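Local coordinates for protein uncharacterized metal-dependent hydrolase (Pyrococcus horikoshii, PDB 3IGH) that is of unknown function but probably hydrolyses carbon-nitrogen bonds other than peptide bonds, as a metal-dependent member of the amidohydrolase family, at residues A[231-236]-A[254-259]; A[181-186]-A[214-219]. All coordinates share one frame; numbering follows the deposited sequence. Where two conformers were deposited one is given.

Contact 1. Residues A[231-236]-A[254-259]; sequences VFAYVT and NRLTIA. With SO4 (sulfate ion), chain K; SO4 (sulfate ion), chain O.
T257 sits over one face of the F232 ring, and A259 CB lies at that ring's edge, near its plane. The closest approach to the face is T257 OG1 at 3.4 Å from F232 CE1. The hydroxyl is there because it stands anti to the carbonyl carbon of T257 (chi1 -52°). T257 CB and CG2 also touch the ring at CD1 and CE1. A259 CB touches both aromatic residues, 3.9 Å from F232 CB and 3.8 Å from Y234 CE1. The OH of Y234 is hydrogen-bonded to D310.

Two sulfate ions, probably from the crystallisation liquor, meet the R255 guanidinium. R255 NE donates to O2 of the chain K sulfate at 2.9 Å, in the guanidinium plane. R255 NH2 donates to O3 of the chain O sulfate at 3.0 Å, near the plane. R255 NH1 forms a salt bridge with E466 and a hydrogen bond to N230 OD1. An alanine here would probably cost E466 this salt bridge and both sulfates these donors.

The strands 231-235 and 256-259 are parallel neighbours, consistent with the beta-barrel of the amidohydrolase TIM-barrel fold. Four backbone bonds join them: V231 N to R255 O, T257 N to V231 O, A233 N to T257 O, and A259 N to A233 O. The first three are nearly straight. The last is more bent, at 149°.

V231, A233, L256 and I258 point to the face of the sheet away from F232 and T257. There V231 CG1 meets L256 CD1 at 4.1 Å, and A233 CB lies 4.3 Å from the same L256 CD1. Helix 212-223 covers L256 and I258 on this face.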
loop_
_atom_site.group_PDB
_atom_site.type_symbol
_atom_site.label_atom_id
_atom_site.label_comp_id
_atom_site.label_asym_id
_atom_site.label_seq_id
_atom_site.Cartn_x
_atom_site.Cartn_y
_atom_site.Cartn_z
ATOM N N VAL A 231 -9.467 -6.147 4.668
ATOM C CA VAL A 231 -9.456 -7.041 3.518
ATOM C C VAL A 231 -8.029 -7.503 3.243
ATOM O O VAL A 231 -7.159 -6.694 2.922
ATOM C CB VAL A 231 -10.045 -6.355 2.261
ATOM C CG1 VAL A 231 -9.978 -7.294 1.042
ATOM C CG2 VAL A 231 -11.487 -5.891 2.510
ATOM N N PHE A 232 -7.801 -8.808 3.356
ATOM C CA PHE A 232 -6.522 -9.404 2.991
ATOM C C PHE A 232 -6.684 -10.043 1.604
ATOM O O PHE A 232 -7.271 -11.123 1.461
ATOM C CB PHE A 232 -6.059 -10.393 4.081
ATOM C CG PHE A 232 -5.710 -9.715 5.385
ATOM C CD1 PHE A 232 -4.381 -9.422 5.695
ATOM C CD2 PHE A 232 -6.716 -9.304 6.275
ATOM C CE1 PHE A 232 -4.051 -8.750 6.875
ATOM C CE2 PHE A 232 -6.399 -8.636 7.465
ATOM C CZ PHE A 232 -5.061 -8.355 7.761
ATOM N N ALA A 233 -6.176 -9.351 0.587
ATOM C CA ALA A 233 -6.385 -9.739 -0.811
ATOM C C ALA A 233 -5.433 -10.837 -1.262
ATOM O O ALA A 233 -4.217 -10.673 -1.227
ATOM C CB ALA A 233 -6.265 -8.531 -1.734
ATOM N N TYR A 234 -6.005 -11.956 -1.684
ATOM C CA TYR A 234 -5.231 -13.016 -2.323
ATOM C C TYR A 234 -5.567 -13.002 -3.798
ATOM O O TYR A 234 -6.671 -13.376 -4.208
ATOM C CB TYR A 234 -5.525 -14.378 -1.684
ATOM C CG TYR A 234 -4.859 -14.577 -0.335
ATOM C CD1 TYR A 234 -5.329 -13.920 0.807
ATOM C CD2 TYR A 234 -3.773 -15.454 -0.195
ATOM C CE1 TYR A 234 -4.717 -14.106 2.052
ATOM C CE2 TYR A 234 -3.155 -15.653 1.059
ATOM C CZ TYR A 234 -3.641 -14.971 2.170
ATOM O OH TYR A 234 -3.063 -15.153 3.403
ATOM N N VAL A 235 -4.605 -12.545 -4.591
ATOM C CA VAL A 235 -4.811 -12.306 -6.007
ATOM C C VAL A 235 -4.696 -13.574 -6.869
ATOM O O VAL A 235 -4.151 -14.594 -6.449
ATOM C CB VAL A 235 -3.835 -11.212 -6.525
ATOM C CG1 VAL A 235 -3.929 -9.934 -5.665
ATOM C CG2 VAL A 235 -2.391 -11.717 -6.546
ATOM N N THR A 236 -5.225 -13.502 -8.085
ATOM C CA THR A 236 -5.062 -14.571 -9.065
ATOM C C THR A 236 -3.613 -14.530 -9.568
ATOM O O THR A 236 -2.955 -13.483 -9.452
ATOM C CB THR A 236 -6.005 -14.362 -10.279
ATOM O OG1 THR A 236 -5.668 -13.130 -10.919
ATOM C CG2 THR A 236 -7.477 -14.322 -9.841
ATOM N N ASN A 254 -4.473 0.947 5.211
ATOM C CA ASN A 254 -5.370 1.204 6.324
ATOM C C ASN A 254 -6.346 0.042 6.538
ATOM O O ASN A 254 -6.449 -0.507 7.626
ATOM C CB ASN A 254 -6.137 2.497 6.059
ATOM C CG ASN A 254 -7.098 2.841 7.169
ATOM O OD1 ASN A 254 -6.769 2.729 8.354
ATOM N ND2 ASN A 254 -8.297 3.258 6.793
ATOM N N ARG A 255 -7.048 -0.335 5.484
ATOM C CA ARG A 255 -7.971 -1.468 5.540
ATOM C C ARG A 255 -7.576 -2.585 4.580
ATOM O O ARG A 255 -7.859 -3.757 4.839
ATOM C CB ARG A 255 -9.378 -0.994 5.196
ATOM C CG ARG A 255 -10.001 -0.121 6.257
ATOM C CD ARG A 255 -10.339 -0.945 7.455
ATOM N NE ARG A 255 -11.259 -0.255 8.355
ATOM C CZ ARG A 255 -11.750 -0.797 9.461
ATOM N NH1 ARG A 255 -11.409 -2.034 9.800
ATOM N NH2 ARG A 255 -12.578 -0.103 10.231
ATOM N N LEU A 256 -6.940 -2.209 3.471
ATOM C CA LEU A 256 -6.537 -3.159 2.440
ATOM C C LEU A 256 -5.099 -3.627 2.637
ATOM O O LEU A 256 -4.179 -2.810 2.787
ATOM C CB LEU A 256 -6.693 -2.525 1.047
ATOM C CG LEU A 256 -6.269 -3.352 -0.179
ATOM C CD1 LEU A 256 -7.175 -4.592 -0.337
ATOM C CD2 LEU A 256 -6.286 -2.492 -1.447
ATOM N N THR A 257 -4.918 -4.943 2.625
ATOM C CA THR A 257 -3.603 -5.565 2.569
ATOM C C THR A 257 -3.481 -6.342 1.261
ATOM O O THR A 257 -4.331 -7.191 0.954
ATOM C CB THR A 257 -3.408 -6.566 3.733
ATOM O OG1 THR A 257 -3.708 -5.913 4.970
ATOM C CG2 THR A 257 -1.970 -7.115 3.779
ATOM N N ILE A 258 -2.433 -6.059 0.491
ATOM C CA ILE A 258 -2.055 -6.948 -0.612
ATOM C C ILE A 258 -1.356 -8.103 0.089
ATOM O O ILE A 258 -0.248 -7.940 0.596
ATOM C CB ILE A 258 -1.121 -6.240 -1.636
ATOM C CG1 ILE A 258 -1.733 -4.906 -2.093
ATOM C CG2 ILE A 258 -0.806 -7.163 -2.837
ATOM C CD1 ILE A 258 -3.160 -5.008 -2.679
ATOM N N ALA A 259 -2.029 -9.245 0.175
ATOM C CA ALA A 259 -1.617 -10.301 1.108
ATOM C C ALA A 259 -0.919 -11.502 0.451
ATOM O O ALA A 259 0.023 -12.055 1.010
ATOM C CB ALA A 259 -2.833 -10.789 1.934
HETATM S S SO4 K . -11.311 3.257 9.069
HETATM O O1 SO4 K . -12.064 4.447 9.453
HETATM O O2 SO4 K . -12.038 2.533 8.032
HETATM O O3 SO4 K . -10.002 3.651 8.569
HETATM O O4 SO4 K . -11.127 2.401 10.236
HETATM S S SO4 O . -14.836 -0.321 13.223
HETATM O O1 SO4 O . -14.583 0.660 14.275
HETATM O O2 SO4 O . -15.270 0.385 12.023
HETATM O O3 SO4 O . -13.603 -1.049 12.933
HETATM O O4 SO4 O . -15.875 -1.261 13.639
#

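Contact 2. Residues A[181-186]-A[214-219]; sequences LTVEDY and ALRALF. With SO4 (sulfate ion), chain F.
The Y186 ring turns one face to the start of segment 214-219. A214 N lies 3.8 Å above the ring plane, offset toward the rim. A214 CB lies on the same side of the ring, 3.8 Å from Y186 CD2. With CG anti to the carbonyl carbon (chi1 -82°), the ring comes over A214. A217 CB packs against Y186 CB, also at 3.8 Å. The two alanines are small, so the backbones come close: Y186 CA and A214 CA are 5.8 Å apart. The phenol OH is hydrogen-bonded to N177 O and N211 ND2. N211 OD1 also accepts from A214 N, so one asparagine links the tyrosine to the alanine at its face.

V183 and R216 cross at about a right angle. V183 CG2 touches R216 CD at 3.7 Å, while V183 CG1 lies over the backbone at A217 N. R216 runs extended from CG to NE. Its NH2 makes a weak, long ion pair with E244 of the second subunit.

No hydrogen bond joins the two segments. T182 OG1 accepts from D185 N at 3.1 Å, and D185 OD2 accepts from T182 N at 3.0 Å. T182 and D185 thus form a capping box at the start of helix 183-199. D185 OD2 also pairs with R101. V183 N donates at 2.8 Å to O4 of the chain F sulfate, probably from the crystallisation liquor. Packed here through V183 and Y186 against A214, A217 and aliphatic R216, helices 183-199 and 212-223 precede and follow strand 202-210, consistent with neighbouring outer helices of a TIM barrel.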
loop_
_atom_site.group_PDB
_atom_site.type_symbol
_atom_site.label_atom_id
_atom_site.label_comp_id
_atom_site.label_asym_id
_atom_site.label_seq_id
_atom_site.Cartn_x
_atom_site.Cartn_y
_atom_site.Cartn_z
ATOM N N LEU A 181 -18.425 -6.935 -16.736
ATOM C CA LEU A 181 -18.503 -6.122 -15.537
ATOM C C LEU A 181 -17.448 -5.031 -15.606
ATOM O O LEU A 181 -16.346 -5.269 -16.100
ATOM C CB LEU A 181 -18.307 -6.987 -14.283
ATOM C CG LEU A 181 -19.355 -8.075 -13.997
ATOM C CD1 LEU A 181 -18.928 -8.904 -12.775
ATOM C CD2 LEU A 181 -20.747 -7.465 -13.793
ATOM N N THR A 182 -17.804 -3.836 -15.137
ATOM C CA THR A 182 -16.862 -2.712 -15.066
ATOM C C THR A 182 -16.315 -2.602 -13.656
ATOM O O THR A 182 -16.862 -3.213 -12.739
ATOM C CB THR A 182 -17.556 -1.378 -15.383
ATOM O OG1 THR A 182 -18.549 -1.120 -14.384
ATOM C CG2 THR A 182 -18.211 -1.416 -16.771
ATOM N N VAL A 183 -15.259 -1.804 -13.473
ATOM C CA VAL A 183 -14.747 -1.508 -12.132
ATOM C C VAL A 183 -15.845 -0.946 -11.221
ATOM O O VAL A 183 -15.948 -1.345 -10.051
ATOM C CB VAL A 183 -13.505 -0.570 -12.171
ATOM C CG1 VAL A 183 -13.056 -0.184 -10.756
ATOM C CG2 VAL A 183 -12.368 -1.262 -12.909
ATOM N N GLU A 184 -16.685 -0.064 -11.776
ATOM C CA GLU A 184 -17.802 0.519 -11.027
ATOM C C GLU A 184 -18.765 -0.557 -10.508
ATOM O O GLU A 184 -19.290 -0.435 -9.397
ATOM C CB GLU A 184 -18.560 1.560 -11.868
ATOM C CG GLU A 184 -17.678 2.593 -12.569
ATOM C CD GLU A 184 -17.297 2.180 -13.983
ATOM O OE1 GLU A 184 -16.174 1.658 -14.168
ATOM O OE2 GLU A 184 -18.126 2.365 -14.907
ATOM N N ASP A 185 -18.993 -1.606 -11.307
ATOM C CA ASP A 185 -19.811 -2.751 -10.876
ATOM C C ASP A 185 -19.178 -3.465 -9.680
ATOM O O ASP A 185 -19.866 -3.789 -8.710
ATOM C CB ASP A 185 -19.990 -3.766 -11.997
ATOM C CG ASP A 185 -20.856 -3.245 -13.125
ATOM O OD1 ASP A 185 -21.728 -2.385 -12.882
ATOM O OD2 ASP A 185 -20.652 -3.700 -14.257
ATOM N N TYR A 186 -17.871 -3.702 -9.771
ATOM C CA TYR A 186 -17.114 -4.328 -8.682
ATOM C C TYR A 186 -17.129 -3.483 -7.414
ATOM O O TYR A 186 -17.272 -4.032 -6.321
ATOM C CB TYR A 186 -15.679 -4.625 -9.102
ATOM C CG TYR A 186 -15.490 -5.901 -9.894
ATOM C CD1 TYR A 186 -15.563 -5.897 -11.290
ATOM C CD2 TYR A 186 -15.220 -7.110 -9.251
ATOM C CE1 TYR A 186 -15.372 -7.068 -12.025
ATOM C CE2 TYR A 186 -15.038 -8.287 -9.972
ATOM C CZ TYR A 186 -15.116 -8.252 -11.355
ATOM O OH TYR A 186 -14.919 -9.397 -12.069
ATOM N N ALA A 214 -11.474 -6.381 -9.626
ATOM C CA ALA A 214 -11.725 -6.407 -8.182
ATOM C C ALA A 214 -10.591 -5.678 -7.455
ATOM O O ALA A 214 -10.846 -4.923 -6.529
ATOM C CB ALA A 214 -11.853 -7.833 -7.661
ATOM N N LEU A 215 -9.350 -5.899 -7.895
ATOM C CA LEU A 215 -8.218 -5.184 -7.309
ATOM C C LEU A 215 -8.303 -3.673 -7.528
ATOM O O LEU A 215 -8.080 -2.915 -6.590
ATOM C CB LEU A 215 -6.868 -5.745 -7.777
ATOM C CG LEU A 215 -5.632 -5.126 -7.083
ATOM C CD1 LEU A 215 -5.690 -5.250 -5.548
ATOM C CD2 LEU A 215 -4.328 -5.695 -7.623
ATOM N N ARG A 216 -8.653 -3.240 -8.742
ATOM C CA ARG A 216 -8.866 -1.803 -9.008
ATOM C C ARG A 216 -9.935 -1.203 -8.093
ATOM O O ARG A 216 -9.778 -0.091 -7.587
ATOM C CB ARG A 216 -9.270 -1.560 -10.462
ATOM C CG ARG A 216 -8.177 -1.786 -11.477
ATOM C CD ARG A 216 -8.703 -1.376 -12.849
ATOM N NE ARG A 216 -7.701 -1.548 -13.885
ATOM C CZ ARG A 216 -6.844 -0.603 -14.254
ATOM N NH1 ARG A 216 -5.963 -0.854 -15.209
ATOM N NH2 ARG A 216 -6.870 0.592 -13.671
ATOM N N ALA A 217 -11.023 -1.946 -7.900
ATOM C CA ALA A 217 -12.114 -1.539 -7.019
ATOM C C ALA A 217 -11.644 -1.419 -5.568
ATOM O O ALA A 217 -11.970 -0.453 -4.873
ATOM C CB ALA A 217 -13.264 -2.540 -7.123
ATOM N N LEU A 218 -10.881 -2.410 -5.112
ATOM C CA LEU A 218 -10.341 -2.394 -3.750
ATOM C C LEU A 218 -9.424 -1.199 -3.495
ATOM O O LEU A 218 -9.547 -0.541 -2.456
ATOM C CB LEU A 218 -9.617 -3.711 -3.426
ATOM C CG LEU A 218 -10.471 -4.972 -3.223
ATOM C CD1 LEU A 218 -9.573 -6.204 -3.164
ATOM C CD2 LEU A 218 -11.362 -4.867 -1.967
ATOM N N PHE A 219 -8.521 -0.928 -4.444
ATOM C CA PHE A 219 -7.646 0.251 -4.394
ATOM C C PHE A 219 -8.462 1.551 -4.323
ATOM O O PHE A 219 -8.149 2.441 -3.542
ATOM C CB PHE A 219 -6.704 0.302 -5.612
ATOM C CG PHE A 219 -5.494 -0.596 -5.508
ATOM C CD1 PHE A 219 -4.780 -0.715 -4.309
ATOM C CD2 PHE A 219 -5.038 -1.283 -6.622
ATOM C CE1 PHE A 219 -3.646 -1.541 -4.223
ATOM C CE2 PHE A 219 -3.908 -2.103 -6.551
ATOM C CZ PHE A 219 -3.212 -2.236 -5.345
HETATM S S SO4 F . -13.916 -0.410 -16.784
HETATM O O1 SO4 F . -14.152 0.764 -15.951
HETATM O O2 SO4 F . -14.962 -0.517 -17.792
HETATM O O3 SO4 F . -12.618 -0.285 -17.434
HETATM O O4 SO4 F . -13.909 -1.592 -15.950
#

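Overall arrangement
Both contacts are buried, but contact 1 lies deeper, about 14 Å from the chain centre to its own centre, against about 19 Å for contact 2, where V183 and R216 are partly exposed. Contact 1 joins two strands by regular backbone bonds. Contact 2 joins two helices by apolar packing with no hydrogen bond across. The two touch through helix 212-223: L215 and F219 pack on I258, and F219 also on L256. There L256 CD2 is 3.7 Å from F219 CD1. Helix 212-223 lies on the strands, with helix 183-199 beside it. Both contacts reach the second subunit, whose F251 packs on I258 and meets the F219 ring edge-to-face.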